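Local coordinates for protein N-acetyltransferase (Staphylococcus aureus subsp. aureus, PDB 4LUA) that probably transfers an acetyl group from acetyl-coenzyme A to an amine, as a GNAT-family N-acetyltransferase, at residues 136-141 with 160-165; 70-75 with 82-87; 119-124 with 155-160. All coordinates share one frame; numbering follows the deposited sequence.

Interaction 1. Residues 136-141 with 160-165; sequences LGFDIL and LFYDLI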
# COMPACT_ATOMS: atom_id res chain seq x y z
N LEU A 136 0.54 -10.87 9.20
CA LEU A 136 1.51 -9.85 9.68
C LEU A 136 1.08 -9.18 10.96
O LEU A 136 1.80 -8.30 11.47
CB LEU A 136 1.64 -8.76 8.59
CG LEU A 136 2.32 -9.34 7.34
CD1 LEU A 136 2.17 -8.31 6.21
CD2 LEU A 136 3.78 -9.65 7.58
N GLY A 137 -0.03 -9.63 11.53
CA GLY A 137 -0.41 -9.11 12.84
C GLY A 137 -1.48 -8.02 12.82
O GLY A 137 -1.80 -7.50 13.91
N PHE A 138 -2.03 -7.68 11.65
CA PHE A 138 -3.17 -6.75 11.62
C PHE A 138 -4.44 -7.44 12.09
O PHE A 138 -4.65 -8.65 11.80
CB PHE A 138 -3.41 -6.27 10.18
CG PHE A 138 -2.42 -5.22 9.71
CD1 PHE A 138 -1.05 -5.57 9.51
CD2 PHE A 138 -2.80 -3.89 9.51
CE1 PHE A 138 -0.13 -4.59 9.10
CE2 PHE A 138 -1.87 -2.90 9.07
CZ PHE A 138 -0.51 -3.29 8.88
N ASP A 139 -5.31 -6.68 12.75
CA ASP A 139 -6.59 -7.19 13.27
C ASP A 139 -7.71 -6.48 12.59
O ASP A 139 -7.58 -5.37 12.07
CB ASP A 139 -6.66 -6.92 14.75
CG ASP A 139 -5.76 -7.88 15.57
OD1 ASP A 139 -5.38 -8.97 15.05
OD2 ASP A 139 -5.48 -7.57 16.73
N ILE A 140 -8.89 -7.11 12.58
CA ILE A 140 -10.04 -6.48 11.94
C ILE A 140 -10.57 -5.29 12.76
O ILE A 140 -10.68 -5.34 14.01
CB ILE A 140 -11.14 -7.55 11.79
CG1 ILE A 140 -12.38 -6.94 11.18
CG2 ILE A 140 -11.55 -8.00 13.14
CD1 ILE A 140 -12.20 -6.70 9.67
N LEU A 141 -10.79 -4.17 12.07
CA LEU A 141 -11.43 -3.00 12.66
C LEU A 141 -12.88 -3.10 12.30
O LEU A 141 -13.78 -3.06 13.19
CB LEU A 141 -10.78 -1.73 12.01
CG LEU A 141 -11.19 -0.41 12.70
CD1 LEU A 141 -10.12 0.67 12.43
CD2 LEU A 141 -12.59 0.12 12.27
N LEU A 160 -8.55 -2.93 8.51
CA LEU A 160 -7.74 -3.63 9.51
C LEU A 160 -6.77 -2.63 10.11
O LEU A 160 -6.44 -1.64 9.47
CB LEU A 160 -6.90 -4.73 8.79
CG LEU A 160 -7.69 -6.01 8.41
CD1 LEU A 160 -8.60 -5.77 7.20
CD2 LEU A 160 -6.67 -7.18 8.05
N PHE A 161 -6.27 -2.95 11.29
CA PHE A 161 -5.31 -2.06 11.93
C PHE A 161 -4.19 -2.87 12.54
O PHE A 161 -4.36 -4.05 12.91
CB PHE A 161 -5.99 -1.21 13.03
CG PHE A 161 -6.37 -2.01 14.26
CD1 PHE A 161 -5.47 -2.20 15.32
CD2 PHE A 161 -7.64 -2.58 14.33
CE1 PHE A 161 -5.85 -2.97 16.46
CE2 PHE A 161 -8.03 -3.33 15.47
CZ PHE A 161 -7.13 -3.52 16.52
N TYR A 162 -3.04 -2.19 12.74
CA TYR A 162 -1.94 -2.78 13.51
C TYR A 162 -1.68 -1.86 14.68
O TYR A 162 -1.43 -0.64 14.49
CB TYR A 162 -0.68 -2.89 12.60
CG TYR A 162 0.45 -3.62 13.28
CD1 TYR A 162 1.24 -2.99 14.20
CD2 TYR A 162 0.74 -4.95 12.92
CE1 TYR A 162 2.27 -3.67 14.83
CE2 TYR A 162 1.77 -5.64 13.55
CZ TYR A 162 2.52 -4.99 14.50
OH TYR A 162 3.58 -5.63 15.16
N ASP A 163 -1.66 -2.48 15.85
CA ASP A 163 -1.52 -1.81 17.13
C ASP A 163 -0.06 -1.50 17.36
O ASP A 163 0.69 -2.40 17.79
CB ASP A 163 -2.05 -2.73 18.24
CG ASP A 163 -1.95 -2.10 19.60
OD1 ASP A 163 -2.52 -2.70 20.54
OD2 ASP A 163 -1.32 -1.02 19.76
N LEU A 164 0.34 -0.23 17.19
CA LEU A 164 1.76 0.15 17.40
C LEU A 164 2.09 0.60 18.78
O LEU A 164 3.27 0.81 19.09
CB LEU A 164 2.20 1.25 16.44
CG LEU A 164 2.29 0.90 14.96
CD1 LEU A 164 2.32 2.16 14.08
CD2 LEU A 164 3.55 0.03 14.74
N ILE A 165 1.06 0.77 19.59
CA ILE A 165 1.22 1.20 20.96
C ILE A 165 1.77 0.04 21.79
O ILE A 165 2.68 0.21 22.64
CB ILE A 165 -0.14 1.70 21.48
CG1 ILE A 165 -0.36 3.14 20.96
CG2 ILE A 165 -0.23 1.61 23.02
CD1 ILE A 165 -1.77 3.49 20.61
O HOH W 1 -2.26 -5.38 15.79

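Interaction 2. Residues 70-75 with 82-87; sequences AALEQI and HKSLIK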
# COMPACT_ATOMS: atom_id res chain seq x y z
N ALA A 70 4.70 0.75 -1.85
CA ALA A 70 3.52 1.11 -1.05
C ALA A 70 3.81 2.48 -0.45
O ALA A 70 4.98 2.85 -0.33
CB ALA A 70 3.24 0.03 0.04
N ALA A 71 2.74 3.19 -0.08
CA ALA A 71 2.84 4.53 0.50
C ALA A 71 2.17 4.53 1.90
O ALA A 71 1.23 3.78 2.19
CB ALA A 71 2.17 5.50 -0.44
N LEU A 72 2.72 5.36 2.78
CA LEU A 72 2.18 5.53 4.09
C LEU A 72 1.72 6.99 4.09
O LEU A 72 2.54 7.92 4.04
CB LEU A 72 3.30 5.25 5.10
CG LEU A 72 2.95 5.35 6.56
CD1 LEU A 72 1.76 4.44 6.89
CD2 LEU A 72 4.19 5.02 7.43
N GLU A 73 0.40 7.17 4.19
CA GLU A 73 -0.18 8.52 4.11
C GLU A 73 -0.67 8.88 5.51
O GLU A 73 -1.42 8.12 6.14
CB GLU A 73 -1.34 8.55 3.08
CG GLU A 73 -2.04 9.93 3.05
CD GLU A 73 -3.20 10.02 2.06
OE1 GLU A 73 -3.75 11.13 1.86
OE2 GLU A 73 -3.59 8.97 1.48
N GLN A 74 -0.25 10.03 6.02
CA GLN A 74 -0.80 10.50 7.27
C GLN A 74 -2.01 11.40 6.95
O GLN A 74 -1.87 12.44 6.26
CB GLN A 74 0.26 11.30 8.06
CG GLN A 74 0.25 11.07 9.58
CD GLN A 74 1.67 10.93 10.18
OE1 GLN A 74 2.66 10.80 9.45
NE2 GLN A 74 1.75 10.95 11.51
N ILE A 75 -3.17 11.03 7.48
CA ILE A 75 -4.36 11.87 7.42
C ILE A 75 -4.32 12.89 8.56
O ILE A 75 -4.36 12.48 9.73
CB ILE A 75 -5.64 11.05 7.65
CG1 ILE A 75 -5.77 9.95 6.61
CG2 ILE A 75 -6.82 11.98 7.61
CD1 ILE A 75 -5.48 10.43 5.19
N HIS A 82 -3.92 12.61 14.01
CA HIS A 82 -3.50 11.97 12.77
C HIS A 82 -3.76 10.47 12.78
O HIS A 82 -3.78 9.83 13.83
CB HIS A 82 -2.02 12.22 12.54
CG HIS A 82 -1.14 11.55 13.56
ND1 HIS A 82 0.13 11.11 13.28
CD2 HIS A 82 -1.38 11.23 14.85
CE1 HIS A 82 0.65 10.55 14.36
NE2 HIS A 82 -0.24 10.62 15.33
N LYS A 83 -3.96 9.92 11.59
CA LYS A 83 -4.04 8.49 11.38
C LYS A 83 -3.09 8.20 10.23
O LYS A 83 -2.90 9.05 9.38
CB LYS A 83 -5.46 8.09 10.98
CG LYS A 83 -6.51 8.31 12.04
CD LYS A 83 -6.43 7.25 13.13
CE LYS A 83 -7.62 7.34 14.07
NZ LYS A 83 -7.49 6.37 15.18
N SER A 84 -2.51 7.01 10.20
CA SER A 84 -1.71 6.63 9.06
C SER A 84 -2.27 5.43 8.29
O SER A 84 -2.62 4.49 8.89
CB SER A 84 -0.30 6.35 9.50
OG SER A 84 0.40 7.56 9.62
N LEU A 85 -2.33 5.54 6.97
CA LEU A 85 -2.95 4.51 6.10
C LEU A 85 -1.95 4.00 5.14
O LEU A 85 -1.21 4.76 4.56
CB LEU A 85 -4.09 5.13 5.24
CG LEU A 85 -5.49 5.18 5.84
CD1 LEU A 85 -5.53 5.78 7.22
CD2 LEU A 85 -6.39 5.96 4.87
N ILE A 86 -1.99 2.69 4.91
CA ILE A 86 -1.17 2.14 3.82
C ILE A 86 -2.02 2.20 2.56
O ILE A 86 -3.20 1.81 2.59
CB ILE A 86 -0.78 0.67 4.15
CG1 ILE A 86 0.08 0.64 5.40
CG2 ILE A 86 -0.07 0.03 2.89
CD1 ILE A 86 0.26 -0.80 5.97
N LYS A 87 -1.42 2.73 1.50
CA LYS A 87 -2.10 2.98 0.22
C LYS A 87 -1.17 2.65 -0.93
O LYS A 87 0.06 2.54 -0.77
CB LYS A 87 -2.50 4.50 0.12
CG LYS A 87 -3.66 4.77 1.07
CD LYS A 87 -4.21 6.16 0.91
CE LYS A 87 -5.50 6.17 0.12
NZ LYS A 87 -5.81 7.56 -0.34

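Interaction 3. Residues 119-124 with 155-160; sequences LTSIVS and FDEHWL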
# COMPACT_ATOMS: atom_id res chain seq x y z
N LEU A 119 -3.34 1.74 9.49
CA LEU A 119 -4.61 1.15 8.99
C LEU A 119 -4.46 0.73 7.54
O LEU A 119 -3.62 1.26 6.82
CB LEU A 119 -5.70 2.20 9.05
CG LEU A 119 -6.06 2.74 10.42
CD1 LEU A 119 -7.12 3.84 10.21
CD2 LEU A 119 -6.61 1.63 11.22
N THR A 120 -5.18 -0.30 7.13
CA THR A 120 -5.21 -0.65 5.72
C THR A 120 -6.65 -1.03 5.38
O THR A 120 -7.43 -1.51 6.23
CB THR A 120 -4.22 -1.87 5.45
OG1 THR A 120 -3.98 -1.97 4.03
CG2 THR A 120 -4.76 -3.23 6.00
N SER A 121 -7.06 -0.80 4.12
CA SER A 121 -8.40 -1.13 3.65
C SER A 121 -8.28 -2.18 2.55
O SER A 121 -7.32 -2.16 1.76
CB SER A 121 -9.17 0.13 3.10
OG SER A 121 -8.31 0.72 2.10
N ILE A 122 -9.23 -3.13 2.55
CA ILE A 122 -9.12 -4.28 1.59
C ILE A 122 -10.50 -4.49 1.02
O ILE A 122 -11.52 -4.62 1.75
CB ILE A 122 -8.65 -5.56 2.35
CG1 ILE A 122 -7.33 -5.30 3.08
CG2 ILE A 122 -8.47 -6.74 1.34
CD1 ILE A 122 -6.84 -6.53 3.90
N VAL A 123 -10.60 -4.60 -0.32
CA VAL A 123 -11.91 -4.88 -0.88
C VAL A 123 -12.48 -6.18 -0.32
O VAL A 123 -11.74 -7.16 -0.07
CB VAL A 123 -11.81 -4.94 -2.41
CG1 VAL A 123 -13.05 -5.56 -3.02
CG2 VAL A 123 -11.56 -3.49 -2.95
N SER A 124 -13.77 -6.18 -0.10
CA SER A 124 -14.32 -7.21 0.79
C SER A 124 -14.20 -8.66 0.42
O SER A 124 -14.22 -9.50 1.33
CB SER A 124 -15.74 -6.86 1.19
OG SER A 124 -16.56 -7.00 0.06
N PHE A 155 -16.97 -0.41 -4.20
CA PHE A 155 -16.66 -1.64 -3.46
C PHE A 155 -16.81 -1.43 -1.97
O PHE A 155 -16.47 -0.36 -1.42
CB PHE A 155 -15.22 -2.11 -3.74
CG PHE A 155 -15.03 -2.62 -5.16
CD1 PHE A 155 -14.78 -1.75 -6.19
CD2 PHE A 155 -15.10 -3.98 -5.44
CE1 PHE A 155 -14.62 -2.22 -7.52
CE2 PHE A 155 -14.92 -4.45 -6.73
CZ PHE A 155 -14.67 -3.56 -7.76
N ASP A 156 -17.31 -2.49 -1.32
CA ASP A 156 -17.24 -2.54 0.15
C ASP A 156 -15.82 -2.94 0.58
O ASP A 156 -15.11 -3.64 -0.15
CB ASP A 156 -18.18 -3.64 0.66
CG ASP A 156 -19.60 -3.46 0.24
OD1 ASP A 156 -20.02 -2.30 -0.08
OD2 ASP A 156 -20.33 -4.50 0.20
N GLU A 157 -15.38 -2.47 1.74
CA GLU A 157 -14.05 -2.81 2.22
C GLU A 157 -14.04 -3.24 3.66
O GLU A 157 -14.82 -2.69 4.49
CB GLU A 157 -13.12 -1.62 2.10
CG GLU A 157 -12.83 -1.26 0.64
CD GLU A 157 -11.80 -0.24 0.52
OE1 GLU A 157 -12.00 0.92 1.02
OE2 GLU A 157 -10.75 -0.56 -0.06
N HIS A 158 -13.11 -4.13 3.98
CA HIS A 158 -12.73 -4.39 5.37
C HIS A 158 -11.65 -3.39 5.75
O HIS A 158 -10.77 -3.03 4.94
CB HIS A 158 -12.20 -5.80 5.61
CG HIS A 158 -13.26 -6.84 5.50
ND1 HIS A 158 -13.31 -7.74 4.45
CD2 HIS A 158 -14.37 -7.06 6.25
CE1 HIS A 158 -14.38 -8.50 4.58
NE2 HIS A 158 -15.07 -8.08 5.64
N TRP A 159 -11.69 -2.92 7.00
CA TRP A 159 -10.61 -2.10 7.51
C TRP A 159 -9.89 -2.93 8.56
O TRP A 159 -10.52 -3.57 9.39
CB TRP A 159 -11.22 -0.86 8.23
CG TRP A 159 -11.63 0.17 7.24
CD1 TRP A 159 -12.90 0.39 6.70
CD2 TRP A 159 -10.75 1.13 6.64
NE1 TRP A 159 -12.83 1.45 5.81
CE2 TRP A 159 -11.53 1.91 5.75
CE3 TRP A 159 -9.38 1.40 6.78
CZ2 TRP A 159 -10.97 2.97 4.99
CZ3 TRP A 159 -8.83 2.45 6.04
CH2 TRP A 159 -9.64 3.21 5.15
N LEU A 160 -8.55 -2.93 8.51
CA LEU A 160 -7.74 -3.63 9.51
C LEU A 160 -6.77 -2.63 10.11
O LEU A 160 -6.44 -1.64 9.47
CB LEU A 160 -6.90 -4.73 8.79
CG LEU A 160 -7.69 -6.01 8.41
CD1 LEU A 160 -8.60 -5.77 7.20
CD2 LEU A 160 -6.67 -7.18 8.05
O HOH W 2 -10.14 2.58 0.94
O HOH W 3 -8.09 0.25 -1.06
O HOH W 4 -11.30 -8.30 2.60
O HOH W 5 -19.40 -7.09 0.35

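Interaction 1. Residues 136-141 with 160-165
Asp139 and Phe161 face each other as an antiparallel hydrogen-bonded pair. Asp139 N donates a hydrogen bond to Phe161 O at 2.8 Å, nearly straight at 167°, and Phe161 N returns a bond to Asp139 O at 2.9 Å, with the donor in the carbonyl plane. One water extends the polar link, donating to Gly137 O at 2.9 Å and accepting from Asp163 N. On the face carrying Asp139 and Phe161, Asp139 CB lies over the Phe161 ring as a CH-pi contact, and Leu141 CB reaches that ring's edge. Phe138 and Tyr162 cross at about a right angle: Tyr162 CB sits 3.7 Å from the centroid of the Phe138 ring, 9° off its normal, and the Tyr162 ring turns its edge to the same ring with planes at 61°. Leu136 O meets the Tyr162 ring at its edge, in plane, 3.4 Å from CE2. Leu160 CD2 packs on Phe138 CB at 4.0 Å. Gly137, with positive phi, ends helix 127-135 in a Schellman motif, so the contact joins a helix exit to the open end of the C-terminal antiparallel hairpin of a GNAT fold.

Interaction 2. Residues 70-75 with 82-87
Three hydrogen-bonded pairs, Ala71 with Lys87, Glu73 with Leu85 and Ile75 with Lys83, join the backbones in antiparallel register. The central pair is the straightest, Glu73 N to Leu85 O at 2.9 Å and 175°, whereas Lys83 N to Ile75 O stretches to 3.2 Å near the turn.

The charged contact lies on the face of Ala71, Glu73 and Leu85. Glu73 runs out extended, CG anti to the backbone N (chi1 176°), and its OE2 takes Lys87 NZ on the syn lone pair at 3.2 Å, forming a salt bridge; the lysine chain is bent at chi3. Glu73 OE2 lies even nearer Lys87 CD, at 2.9 Å, so the detailed placement of the lysine end is doubtful. On the other face, Gln74 NE2 meets ND1 at the edge of the His82 ring, amide and ring 24° from coplanar, but the modelled 2.4 Å is very short and His82 is poorly ordered, leaving the detail uncertain. Ser84 OG, buried beside Gln74 CG at 3.5 Å, has no polar partner.

Packing adds Leu72 CD1 on Ser84 CB at 3.8 Å and the apolar pair Ile75 CG1 with Leu85 CD1 at 4.2 Å.

On its other edge strand 65-75 pairs antiparallel with strand 55-62. Helix 96-112 packs on Ala70 and Leu72 through Leu102, Ile106 and Tyr109, and Ser84 and Ile86 bond through their backbones to Leu119 of strand 117-123.

Interaction 3. Residues 119-124 with 155-160
Ser121 OG is held by two waters, at 2.9 and 3.2 Å, that bridge it to Glu157. The first water donates to Glu157 OE1 and the second to Glu157 OE2 at 3.0 Å, so solvent ties both carboxylate oxygens to one hydroxyl. Two further waters bridge the strands, one donating to Val123 O and lying in plane at the edge of the His158 ring, 2.8 Å from ND1, the other joining Ser124 OG to Asp156 OD2. Asp156 OD1 is taken by Asn146 N.

Backbone bonds pair Thr120 with Leu160 and Ile122 with His158, two in each pair. Past them Ser124 N reaches Asp156 O at 2.9 Å, more bent (139°) and tilted from the carbonyl plane, where strand 117-123 gives way to loop.

On the face of Ser121 and Trp159, Ser121 CB stands 3.6 Å from the centroid of the six-membered ring, 6° off its normal, while Trp159 NE1 bonds Glu144 OE1. On the opposite face Thr120 CG2 and Leu160 CB lie side by side, and Ile122 CD1 meets Leu160 CD1 at 3.8 Å; Tyr133 of helix 127-135 packs against both Ile122 and Leu160. Val123 CG1, anti to the backbone N (chi1 166°), presses on Phe155 CD2 at 3.5 Å. This pairing gives the order 117-123, 153-163, 139-150, with the chain's last strand in the middle, as in the C-terminal part of GNAT folds.

How the interactions relate
Interactions 1 and 3 hold the two edges of strand 153-163, and Leu160 serves both; interaction 2 belongs to the other, four-stranded sheet. Strand 117-123 connects the sheets: Leu119 N and O lie 2.9 Å from Ser84 O and Ile86 N, respectively, both probable hydrogen bonds. Interaction 2 lies nearest the chain centre, about 9 Å from centre to centre. Interaction 1, at about 15 Å, is the most exposed, with four of nine touching residues exposed, while interaction 3 has none. Their chemistry also differs: aromatic edges and a Schellman helix end in interaction 1, a salt bridge on a regular hairpin in interaction 2, water-bridged polar groups with a tryptophan face in interaction 3. Phe138 CZ packs against Ile86 CD1 (3.9 Å), linking interactions 1 and 2.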